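PDB 3RNL: sulfotransferase from Alicyclobacillus acidocaldarius subsp. acidocaldarius, which probably transfers sulfuryl groups to an acceptor, as other members of the sulfotransferase family do, and binds magnesium ions. Local coordinates for residues A[167-172]-A[289-294]; A[112-118]-A[183-189]; A[123-127]-A[139-143]. All coordinates share one frame; numbering follows the deposited sequence.

Contact 1 (A[167-172]-A[289-294])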
loop_
_atom_site.group_PDB
_atom_site.type_symbol
_atom_site.label_atom_id
_atom_site.label_comp_id
_atom_site.label_asym_id
_atom_site.label_seq_id
_atom_site.Cartn_x
_atom_site.Cartn_y
_atom_site.Cartn_z
ATOM N N TYR A 167 -3.376 -9.603 -4.918
ATOM C CA TYR A 167 -2.488 -8.561 -5.418
ATOM C C TYR A 167 -2.305 -8.618 -6.919
ATOM O O TYR A 167 -1.956 -7.612 -7.530
ATOM C CB TYR A 167 -1.095 -8.684 -4.810
ATOM C CG TYR A 167 -0.996 -8.607 -3.299
ATOM C CD1 TYR A 167 -1.621 -7.594 -2.570
ATOM C CD2 TYR A 167 -0.234 -9.538 -2.611
ATOM C CE1 TYR A 167 -1.482 -7.530 -1.164
ATOM C CE2 TYR A 167 -0.103 -9.496 -1.229
ATOM C CZ TYR A 167 -0.726 -8.484 -0.514
ATOM O OH TYR A 167 -0.562 -8.454 0.856
ATOM N N ALA A 168 -2.459 -9.805 -7.499
ATOM C CA ALA A 168 -1.948 -10.007 -8.854
ATOM C C ALA A 168 -2.539 -8.993 -9.829
ATOM O O ALA A 168 -1.809 -8.325 -10.571
ATOM C CB ALA A 168 -2.217 -11.429 -9.340
ATOM N N ALA A 169 -3.858 -8.877 -9.847
ATOM C CA ALA A 169 -4.471 -7.952 -10.810
ATOM C C ALA A 169 -4.138 -6.494 -10.498
ATOM O O ALA A 169 -4.063 -5.657 -11.405
ATOM C CB ALA A 169 -5.994 -8.147 -10.858
ATOM N N GLN A 170 -3.973 -6.183 -9.215
ATOM C CA GLN A 170 -3.672 -4.815 -8.796
ATOM C C GLN A 170 -2.281 -4.425 -9.261
ATOM O O GLN A 170 -2.067 -3.331 -9.780
ATOM C CB GLN A 170 -3.734 -4.702 -7.265
ATOM C CG GLN A 170 -5.098 -5.133 -6.702
ATOM C CD GLN A 170 -5.107 -5.144 -5.172
ATOM O OE1 GLN A 170 -4.582 -4.238 -4.545
ATOM N NE2 GLN A 170 -5.723 -6.162 -4.577
ATOM N N VAL A 171 -1.323 -5.319 -9.044
ATOM C CA VAL A 171 0.046 -5.064 -9.492
ATOM C C VAL A 171 0.118 -5.032 -11.026
ATOM O O VAL A 171 0.798 -4.160 -11.614
ATOM C CB VAL A 171 0.994 -6.127 -8.918
ATOM C CG1 VAL A 171 2.393 -5.983 -9.512
ATOM C CG2 VAL A 171 1.032 -6.016 -7.373
ATOM N N LYS A 172 -0.599 -5.944 -11.682
ATOM C CA LYS A 172 -0.589 -5.946 -13.151
ATOM C C LYS A 172 -1.024 -4.590 -13.704
ATOM O O LYS A 172 -0.465 -4.096 -14.677
ATOM C CB LYS A 172 -1.496 -7.039 -13.720
ATOM C CG LYS A 172 -1.503 -7.042 -15.262
ATOM C CD LYS A 172 -2.366 -8.159 -15.819
ATOM C CE LYS A 172 -2.237 -8.265 -17.353
ATOM N NZ LYS A 172 -2.982 -7.179 -18.082
ATOM N N ARG A 289 -0.073 -16.505 -9.906
ATOM C CA ARG A 289 -0.135 -15.505 -10.977
ATOM C C ARG A 289 0.814 -14.341 -10.705
ATOM O O ARG A 289 1.470 -13.823 -11.612
ATOM C CB ARG A 289 -1.562 -14.968 -11.144
ATOM C CG ARG A 289 -2.553 -15.997 -11.704
ATOM C CD ARG A 289 -3.887 -15.346 -12.105
ATOM N NE ARG A 289 -4.643 -14.837 -10.961
ATOM C CZ ARG A 289 -5.540 -15.545 -10.280
ATOM N NH1 ARG A 289 -5.798 -16.800 -10.621
ATOM N NH2 ARG A 289 -6.183 -15.000 -9.259
ATOM N N LEU A 290 0.872 -13.929 -9.444
ATOM C CA LEU A 290 1.734 -12.831 -9.038
ATOM C C LEU A 290 3.213 -13.174 -9.257
ATOM O O LEU A 290 3.982 -12.315 -9.705
ATOM C CB LEU A 290 1.464 -12.472 -7.564
ATOM C CG LEU A 290 2.300 -11.356 -6.931
ATOM C CD1 LEU A 290 1.969 -10.035 -7.603
ATOM C CD2 LEU A 290 2.017 -11.280 -5.408
ATOM N N GLU A 291 3.614 -14.408 -8.932
ATOM C CA GLU A 291 5.008 -14.831 -9.128
ATOM C C GLU A 291 5.460 -14.571 -10.561
ATOM O O GLU A 291 6.547 -14.029 -10.813
ATOM C CB GLU A 291 5.178 -16.326 -8.825
ATOM C CG GLU A 291 5.077 -16.673 -7.355
ATOM C CD GLU A 291 5.293 -18.155 -7.086
ATOM O OE1 GLU A 291 4.925 -18.989 -7.946
ATOM O OE2 GLU A 291 5.838 -18.482 -6.011
ATOM N N ALA A 292 4.614 -14.968 -11.503
ATOM C CA ALA A 292 4.933 -14.790 -12.922
ATOM C C ALA A 292 4.973 -13.311 -13.315
ATOM O O ALA A 292 5.755 -12.908 -14.186
ATOM C CB ALA A 292 3.931 -15.536 -13.787
ATOM N N LEU A 293 4.125 -12.503 -12.687
ATOM C CA LEU A 293 4.082 -11.069 -12.987
ATOM C C LEU A 293 5.342 -10.349 -12.523
ATOM O O LEU A 293 5.921 -9.559 -13.266
ATOM C CB LEU A 293 2.861 -10.395 -12.339
ATOM C CG LEU A 293 1.513 -10.534 -13.045
ATOM C CD1 LEU A 293 0.386 -10.007 -12.171
ATOM C CD2 LEU A 293 1.534 -9.803 -14.393
ATOM N N ILE A 294 5.750 -10.612 -11.285
ATOM C CA ILE A 294 6.884 -9.900 -10.684
ATOM C C ILE A 294 8.220 -10.627 -10.802
ATOM O O ILE A 294 9.229 -10.163 -10.268
ATOM C CB ILE A 294 6.616 -9.505 -9.208
ATOM C CG1 ILE A 294 6.563 -10.736 -8.302
ATOM C CG2 ILE A 294 5.301 -8.707 -9.101
ATOM C CD1 ILE A 294 6.469 -10.389 -6.805
#
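Two helices of the layer that flanks the parallel sheet meet here side by side: Ala168 at the start of helix 167-178 faces Leu290 near the end of helix 273-294. Their short segments run at 24° to each other with axes 9.0 Å apart, and the small Ala168 is consistent with so close an approach, its CA lying 4.6 Å from the CA of Leu290. The Ala168 methyl rests on the Arg289 CB and on the backbone N and CB of Leu290, and also meets the Leu293 CD1 methyl. Leu290 reaches past it with both branches, its CG set opposite the backbone N (chi1 179°): CD1 meets Val171 CG2 at 4.1 Å, crossing that side chain at about a right angle, while CD2 comes to the edge of the Tyr167 ring, 4.0 Å from CD2 of that tyrosine. With an alanine in place of Leu290, the edge of Tyr167 and the CG2 methyl of Val171 would probably lose their shared apolar partner, opening a gap between the helices. Leu293 covers the other flank. Its CD1, in the conformer described, lies 3.8 Å from Lys172 CB, and the aliphatic root of the lysine passes across the leucine while the amine goes on to a salt bridge with Asp176. Farther along, Val171 CG1 touches Ile294 CG2 at 4.0 Å. No hydrogen bond joins the two segments, but Asp286 accepts from Ala168 N and also pairs with the Arg289 guanidinium. Tyr167 and Leu290 both rest on Leu116 of strand 111-116, and Tyr167 extends to Pro119 and Arg122 of helix 119-132.

Contact 2 (A[112-118]-A[183-189])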
loop_
_atom_site.group_PDB
_atom_site.type_symbol
_atom_site.label_atom_id
_atom_site.label_comp_id
_atom_site.label_asym_id
_atom_site.label_seq_id
_atom_site.Cartn_x
_atom_site.Cartn_y
_atom_site.Cartn_z
ATOM N N ILE A 112 6.918 4.072 -8.993
ATOM C CA ILE A 112 5.920 3.477 -8.121
ATOM C C ILE A 112 6.602 2.478 -7.200
ATOM O O ILE A 112 7.322 1.596 -7.689
ATOM C CB ILE A 112 4.897 2.693 -8.955
ATOM C CG1 ILE A 112 4.292 3.570 -10.064
ATOM C CG2 ILE A 112 3.819 2.061 -8.044
ATOM C CD1 ILE A 112 3.437 4.726 -9.541
ATOM N N LEU A 113 6.395 2.624 -5.888
ATOM C CA LEU A 113 6.854 1.630 -4.910
ATOM C C LEU A 113 5.677 0.855 -4.363
ATOM O O LEU A 113 4.701 1.448 -3.898
ATOM C CB LEU A 113 7.563 2.322 -3.732
ATOM C CG LEU A 113 8.953 2.871 -4.077
ATOM C CD1 LEU A 113 9.484 3.774 -2.959
ATOM C CD2 LEU A 113 9.916 1.710 -4.326
ATOM N N ILE A 114 5.776 -0.474 -4.401
ATOM C CA ILE A 114 4.713 -1.343 -3.897
ATOM C C ILE A 114 5.357 -2.269 -2.892
ATOM O O ILE A 114 6.406 -2.833 -3.189
ATOM C CB ILE A 114 4.163 -2.227 -5.038
ATOM C CG1 ILE A 114 3.524 -1.356 -6.123
ATOM C CG2 ILE A 114 3.165 -3.273 -4.494
ATOM C CD1 ILE A 114 3.150 -2.124 -7.397
HETATM N N MSE A 115 4.759 -2.428 -1.708
HETATM C CA MSE A 115 5.279 -3.422 -0.756
HETATM C C MSE A 115 4.192 -4.456 -0.498
HETATM O O MSE A 115 3.044 -4.100 -0.232
HETATM C CB MSE A 115 5.735 -2.789 0.563
HETATM C CG MSE A 115 6.299 -3.831 1.543
HETATM SE SE MSE A 115 7.592 -3.090 2.805
HETATM C CE MSE A 115 6.997 -1.260 2.801
ATOM N N LEU A 116 4.549 -5.734 -0.599
ATOM C CA LEU A 116 3.574 -6.809 -0.446
ATOM C C LEU A 116 3.974 -7.726 0.680
ATOM O O LEU A 116 5.145 -7.990 0.900
ATOM C CB LEU A 116 3.473 -7.634 -1.739
ATOM C CG LEU A 116 3.177 -6.851 -3.020
ATOM C CD1 LEU A 116 3.223 -7.788 -4.240
ATOM C CD2 LEU A 116 1.811 -6.164 -2.939
ATOM N N ARG A 117 2.969 -8.253 1.359
ATOM C CA ARG A 117 3.194 -9.160 2.459
ATOM C C ARG A 117 2.328 -10.391 2.225
ATOM O O ARG A 117 1.293 -10.286 1.579
ATOM C CB ARG A 117 2.725 -8.454 3.717
ATOM C CG ARG A 117 2.842 -9.246 4.946
ATOM C CD ARG A 117 2.370 -8.406 6.072
ATOM N NE ARG A 117 2.661 -9.030 7.346
ATOM C CZ ARG A 117 2.349 -8.474 8.503
ATOM N NH1 ARG A 117 1.743 -7.289 8.529
ATOM N NH2 ARG A 117 2.655 -9.097 9.621
ATOM N N ASN A 118 2.696 -11.536 2.796
ATOM C CA ASN A 118 1.863 -12.731 2.639
ATOM C C ASN A 118 0.431 -12.300 2.966
ATOM O O ASN A 118 0.163 -11.772 4.049
ATOM C CB ASN A 118 2.335 -13.779 3.652
ATOM C CG ASN A 118 1.478 -15.037 3.680
ATOM O OD1 ASN A 118 0.353 -15.069 3.181
ATOM N ND2 ASN A 118 2.026 -16.098 4.283
ATOM N N VAL A 183 8.354 0.706 -11.925
ATOM C CA VAL A 183 7.711 0.071 -10.773
ATOM C C VAL A 183 8.713 -0.809 -10.030
ATOM O O VAL A 183 9.488 -1.538 -10.652
ATOM C CB VAL A 183 6.547 -0.826 -11.236
ATOM C CG1 VAL A 183 5.875 -1.501 -10.010
ATOM C CG2 VAL A 183 5.539 -0.000 -12.032
ATOM N N LYS A 184 8.710 -0.733 -8.701
ATOM C CA LYS A 184 9.549 -1.617 -7.899
ATOM C C LYS A 184 8.680 -2.270 -6.846
ATOM O O LYS A 184 7.959 -1.581 -6.126
ATOM C CB LYS A 184 10.680 -0.835 -7.227
ATOM C CG LYS A 184 11.572 -1.713 -6.340
ATOM C CD LYS A 184 12.743 -0.918 -5.792
ATOM C CE LYS A 184 13.602 -1.758 -4.845
ATOM N NZ LYS A 184 14.316 -2.832 -5.594
ATOM N N VAL A 185 8.736 -3.598 -6.776
ATOM C CA VAL A 185 7.926 -4.336 -5.800
ATOM C C VAL A 185 8.857 -4.865 -4.730
ATOM O O VAL A 185 9.868 -5.479 -5.056
ATOM C CB VAL A 185 7.223 -5.520 -6.480
ATOM C CG1 VAL A 185 6.454 -6.373 -5.442
ATOM C CG2 VAL A 185 6.293 -5.012 -7.568
ATOM N N ILE A 186 8.526 -4.612 -3.468
ATOM C CA ILE A 186 9.339 -5.057 -2.335
ATOM C C ILE A 186 8.525 -6.028 -1.508
ATOM O O ILE A 186 7.319 -5.854 -1.369
ATOM C CB ILE A 186 9.663 -3.881 -1.409
ATOM C CG1 ILE A 186 10.410 -2.787 -2.162
ATOM C CG2 ILE A 186 10.491 -4.335 -0.212
ATOM C CD1 ILE A 186 10.371 -1.475 -1.407
ATOM N N LEU A 187 9.173 -7.062 -0.980
ATOM C CA LEU A 187 8.485 -7.985 -0.071
ATOM C C LEU A 187 8.702 -7.587 1.387
ATOM O O LEU A 187 9.814 -7.277 1.811
ATOM C CB LEU A 187 8.962 -9.422 -0.285
ATOM C CG LEU A 187 8.825 -9.931 -1.717
ATOM C CD1 LEU A 187 9.259 -11.394 -1.798
ATOM C CD2 LEU A 187 7.379 -9.749 -2.225
ATOM N N PHE A 188 7.624 -7.604 2.156
ATOM C CA PHE A 188 7.680 -7.214 3.559
ATOM C C PHE A 188 8.730 -8.019 4.329
ATOM O O PHE A 188 9.458 -7.494 5.182
ATOM C CB PHE A 188 6.298 -7.416 4.181
ATOM C CG PHE A 188 6.280 -7.262 5.666
ATOM C CD1 PHE A 188 6.244 -6.003 6.240
ATOM C CD2 PHE A 188 6.321 -8.370 6.485
ATOM C CE1 PHE A 188 6.235 -5.858 7.617
ATOM C CE2 PHE A 188 6.311 -8.235 7.864
ATOM C CZ PHE A 188 6.268 -6.978 8.428
ATOM N N GLU A 189 8.810 -9.300 4.019
ATOM C CA GLU A 189 9.715 -10.193 4.727
ATOM C C GLU A 189 11.208 -9.801 4.526
ATOM O O GLU A 189 12.025 -9.881 5.461
ATOM C CB GLU A 189 9.387 -11.639 4.314
ATOM C CG GLU A 189 7.911 -12.096 4.647
ATOM C CD GLU A 189 6.770 -11.606 3.678
ATOM O OE1 GLU A 189 7.041 -11.113 2.543
ATOM O OE2 GLU A 189 5.566 -11.747 4.069
HETATM O O HOH W 1 4.333 -11.416 7.235
#
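Arg117 and Phe188 lie side by side just beyond the ends of two parallel strands, with the guanidinium flat over one face of the ring. The planes are 25° apart, and Arg117 CZ sits 4.4 Å from the centroid of the Phe188 ring, a cation-pi contact; Arg117 CD adds a CH-pi contact over the same ring. The reach comes from an arginine extended from CG to NE, with CG turned opposite the backbone N (chi1 178°), while the phenylalanine points the same way. Beside them Glu189 bends back at chi2 (78°) and its OE2 accepts from Asn118 N at 3.1 Å on the syn lone pair. A water bound in the guanidinium plane to Arg117 NE at 2.9 Å makes a weak bond to that same carboxylate oxygen, and Lys18 O receives Arg117 NH1.

What sets these groups is the strand pairing behind them. Phe188 N donates to Leu116 O at 2.8 Å, tilted from the carbonyl plane, and so continues the parallel pattern into the first turn of helix 188-193. Before it, Ile114 donates through its N to Lys184 O and accepts at its O from Ile186 N at 2.8 Å, and Ile186 O in turn takes Leu116 N at 2.9 Å. On one side of the sheet Leu116 CD1 packs on Val185 CG1 at 3.7 Å and Ile114 CD1 on Val183 CG1; on the other, Leu113 runs alongside Lys184.

Strand 183-187 lies at one edge of the five-stranded parallel sheet, with strand 111-116 between it and strand 11-13. Helix 167-178 covers the Ile112, Leu116 and Val183 side, and helices 21-29 and 195-206 cover the Leu113 and Ile186 side, making the alpha-beta-alpha sandwich of the P-loop-type fold, as in the sulfotransferase family.

Contact 3 (A[123-127]-A[139-143])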
loop_
_atom_site.group_PDB
_atom_site.type_symbol
_atom_site.label_atom_id
_atom_site.label_comp_id
_atom_site.label_asym_id
_atom_site.label_seq_id
_atom_site.Cartn_x
_atom_site.Cartn_y
_atom_site.Cartn_z
ATOM N N ALA A 123 -4.097 -9.957 6.110
ATOM C CA ALA A 123 -5.495 -9.951 6.547
ATOM C C ALA A 123 -5.563 -9.890 8.068
ATOM O O ALA A 123 -6.344 -9.130 8.644
ATOM C CB ALA A 123 -6.228 -11.198 6.024
ATOM N N PHE A 124 -4.747 -10.700 8.731
ATOM C CA PHE A 124 -4.796 -10.735 10.190
ATOM C C PHE A 124 -4.320 -9.405 10.774
ATOM O O PHE A 124 -4.836 -8.953 11.805
ATOM C CB PHE A 124 -3.963 -11.894 10.735
ATOM C CG PHE A 124 -4.274 -12.235 12.165
ATOM C CD1 PHE A 124 -5.555 -12.630 12.528
ATOM C CD2 PHE A 124 -3.290 -12.189 13.130
ATOM C CE1 PHE A 124 -5.847 -12.954 13.846
ATOM C CE2 PHE A 124 -3.571 -12.519 14.447
ATOM C CZ PHE A 124 -4.848 -12.892 14.804
ATOM N N SER A 125 -3.338 -8.786 10.123
ATOM C CA SER A 125 -2.858 -7.480 10.558
ATOM C C SER A 125 -3.953 -6.410 10.475
ATOM O O SER A 125 -4.078 -5.561 11.365
ATOM C CB SER A 125 -1.644 -7.048 9.730
ATOM O OG SER A 125 -1.158 -5.809 10.193
ATOM N N ALA A 126 -4.735 -6.437 9.400
ATOM C CA ALA A 126 -5.847 -5.498 9.254
ATOM C C ALA A 126 -6.872 -5.730 10.363
ATOM O O ALA A 126 -7.374 -4.781 10.967
ATOM C CB ALA A 126 -6.502 -5.639 7.895
ATOM N N TYR A 127 -7.162 -6.999 10.634
ATOM C CA TYR A 127 -8.078 -7.359 11.711
ATOM C C TYR A 127 -7.590 -6.797 13.051
ATOM O O TYR A 127 -8.349 -6.139 13.772
ATOM C CB TYR A 127 -8.222 -8.883 11.804
ATOM C CG TYR A 127 -8.969 -9.321 13.047
ATOM C CD1 TYR A 127 -10.334 -9.109 13.165
ATOM C CD2 TYR A 127 -8.305 -9.936 14.095
ATOM C CE1 TYR A 127 -11.030 -9.506 14.320
ATOM C CE2 TYR A 127 -8.983 -10.331 15.247
ATOM C CZ TYR A 127 -10.342 -10.114 15.347
ATOM O OH TYR A 127 -11.014 -10.501 16.493
ATOM N N SER A 139 -14.707 -11.934 16.559
ATOM C CA SER A 139 -13.541 -12.764 16.299
ATOM C C SER A 139 -13.112 -12.595 14.842
ATOM O O SER A 139 -13.885 -12.131 14.003
ATOM C CB SER A 139 -13.870 -14.233 16.544
ATOM O OG SER A 139 -14.796 -14.705 15.571
ATOM N N PHE A 140 -11.863 -12.933 14.550
ATOM C CA PHE A 140 -11.371 -12.852 13.176
ATOM C C PHE A 140 -12.216 -13.764 12.293
ATOM O O PHE A 140 -12.542 -13.422 11.155
ATOM C CB PHE A 140 -9.897 -13.264 13.143
ATOM C CG PHE A 140 -9.272 -13.237 11.768
ATOM C CD1 PHE A 140 -9.332 -12.099 10.979
ATOM C CD2 PHE A 140 -8.609 -14.355 11.283
ATOM C CE1 PHE A 140 -8.732 -12.076 9.702
ATOM C CE2 PHE A 140 -8.016 -14.338 10.018
ATOM C CZ PHE A 140 -8.068 -13.195 9.242
ATOM N N ARG A 141 -12.586 -14.930 12.820
ATOM C CA ARG A 141 -13.375 -15.876 12.033
ATOM C C ARG A 141 -14.696 -15.247 11.576
ATOM O O ARG A 141 -15.080 -15.361 10.403
ATOM C CB ARG A 141 -13.651 -17.153 12.836
ATOM C CG ARG A 141 -14.232 -18.262 11.994
ATOM C CD ARG A 141 -14.603 -19.469 12.850
ATOM N NE ARG A 141 -13.476 -20.127 13.526
ATOM C CZ ARG A 141 -12.611 -20.943 12.927
ATOM N NH1 ARG A 141 -12.704 -21.168 11.620
ATOM N NH2 ARG A 141 -11.643 -21.531 13.628
ATOM N N GLU A 142 -15.383 -14.597 12.510
ATOM C CA GLU A 142 -16.641 -13.907 12.221
ATOM C C GLU A 142 -16.435 -12.696 11.324
ATOM O O GLU A 142 -17.253 -12.409 10.452
ATOM C CB GLU A 142 -17.307 -13.446 13.521
ATOM C CG GLU A 142 -17.779 -14.570 14.426
ATOM C CD GLU A 142 -18.283 -14.052 15.764
ATOM O OE1 GLU A 142 -17.451 -13.615 16.594
ATOM O OE2 GLU A 142 -19.512 -14.066 15.977
ATOM N N SER A 143 -15.343 -11.977 11.558
ATOM C CA SER A 143 -15.032 -10.767 10.783
ATOM C C SER A 143 -14.781 -11.131 9.311
ATOM O O SER A 143 -15.236 -10.436 8.399
ATOM C CB SER A 143 -13.829 -10.034 11.402
ATOM O OG SER A 143 -13.756 -8.666 10.985
#
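Phe140 packs against both Phe124 and Tyr127, and the aromatic contacts carry most of this interface. Phe124 meets it edge to face: the planes stand at 79°, the centroids are 5.1 Å apart, and Phe124 CD1 comes in over the centre of the Phe140 ring, 3.7 Å from Phe140 CD2. Tyr127 is turned differently. Its ring plane is oblique to that of Phe140, at 52°, and what lies over the middle of the tyrosine face is the Phe140 CB, 3.7 Å from the Tyr127 ring centroid, in a CH-pi contact. Phe140 CG lies opposite the backbone N (chi1 179°), which carries the ring from its own helix across to Ala123, Phe124 and Tyr127 of helix 119-132, where Phe140 CD1 reaches Tyr127 CG at 3.5 Å.

The aliphatic contacts are smaller. Ala123 CB touches the far end of the phenylalanine, 4.2 Å from Phe140 CZ, and Ser143 CB lies obliquely beside the tyrosine ring.

Among polar groups, no hydrogen bond crosses between the segments. Tyr127 OH passes close to Phe140 N at a poor angle and is bonded instead to Leu138 O, a bond that ties the tyrosine to the chain just before Ser139 and probably limits its movement. The Ser143 hydroxyl has Glu136, Tyr161 and Arg150 around it. Within 139-143, Glu142 N donates to Ser139 OG at 3.1 Å, and Glu142 OE1 accepts from both Ser139 N and Ser139 OG, met on its anti side, in the conformer described.

Leu275 and Leu279 of helix 273-294 also press on Phe140. The whole is an aromatic cluster joining helix 119-132 to the start of helix 140-145, whose first turn is closed by the Ser139–Glu142 capping box.

How the contacts relate
Contacts 1 and 2 meet where helices 167-178 and 273-294 pack on the sheet, their centres about 11 Å apart. Tyr167 OH lies 2.7 Å from Arg117 O, probably a hydrogen bond, and Leu290 CD2 packs 3.9 Å from Leu116 CD1, so helix 273-294 also reaches the strands. Contact 3 stands apart, its centre about 22 Å from that of contact 2 and 24 Å from that of contact 1, yet Arg117 NH1 packs on Ser125 CB at 3.6 Å. Contact 3 is away from the annotated sites; in contact 1, the Lys172 side chain is about 8 Å from a bound magnesium ion.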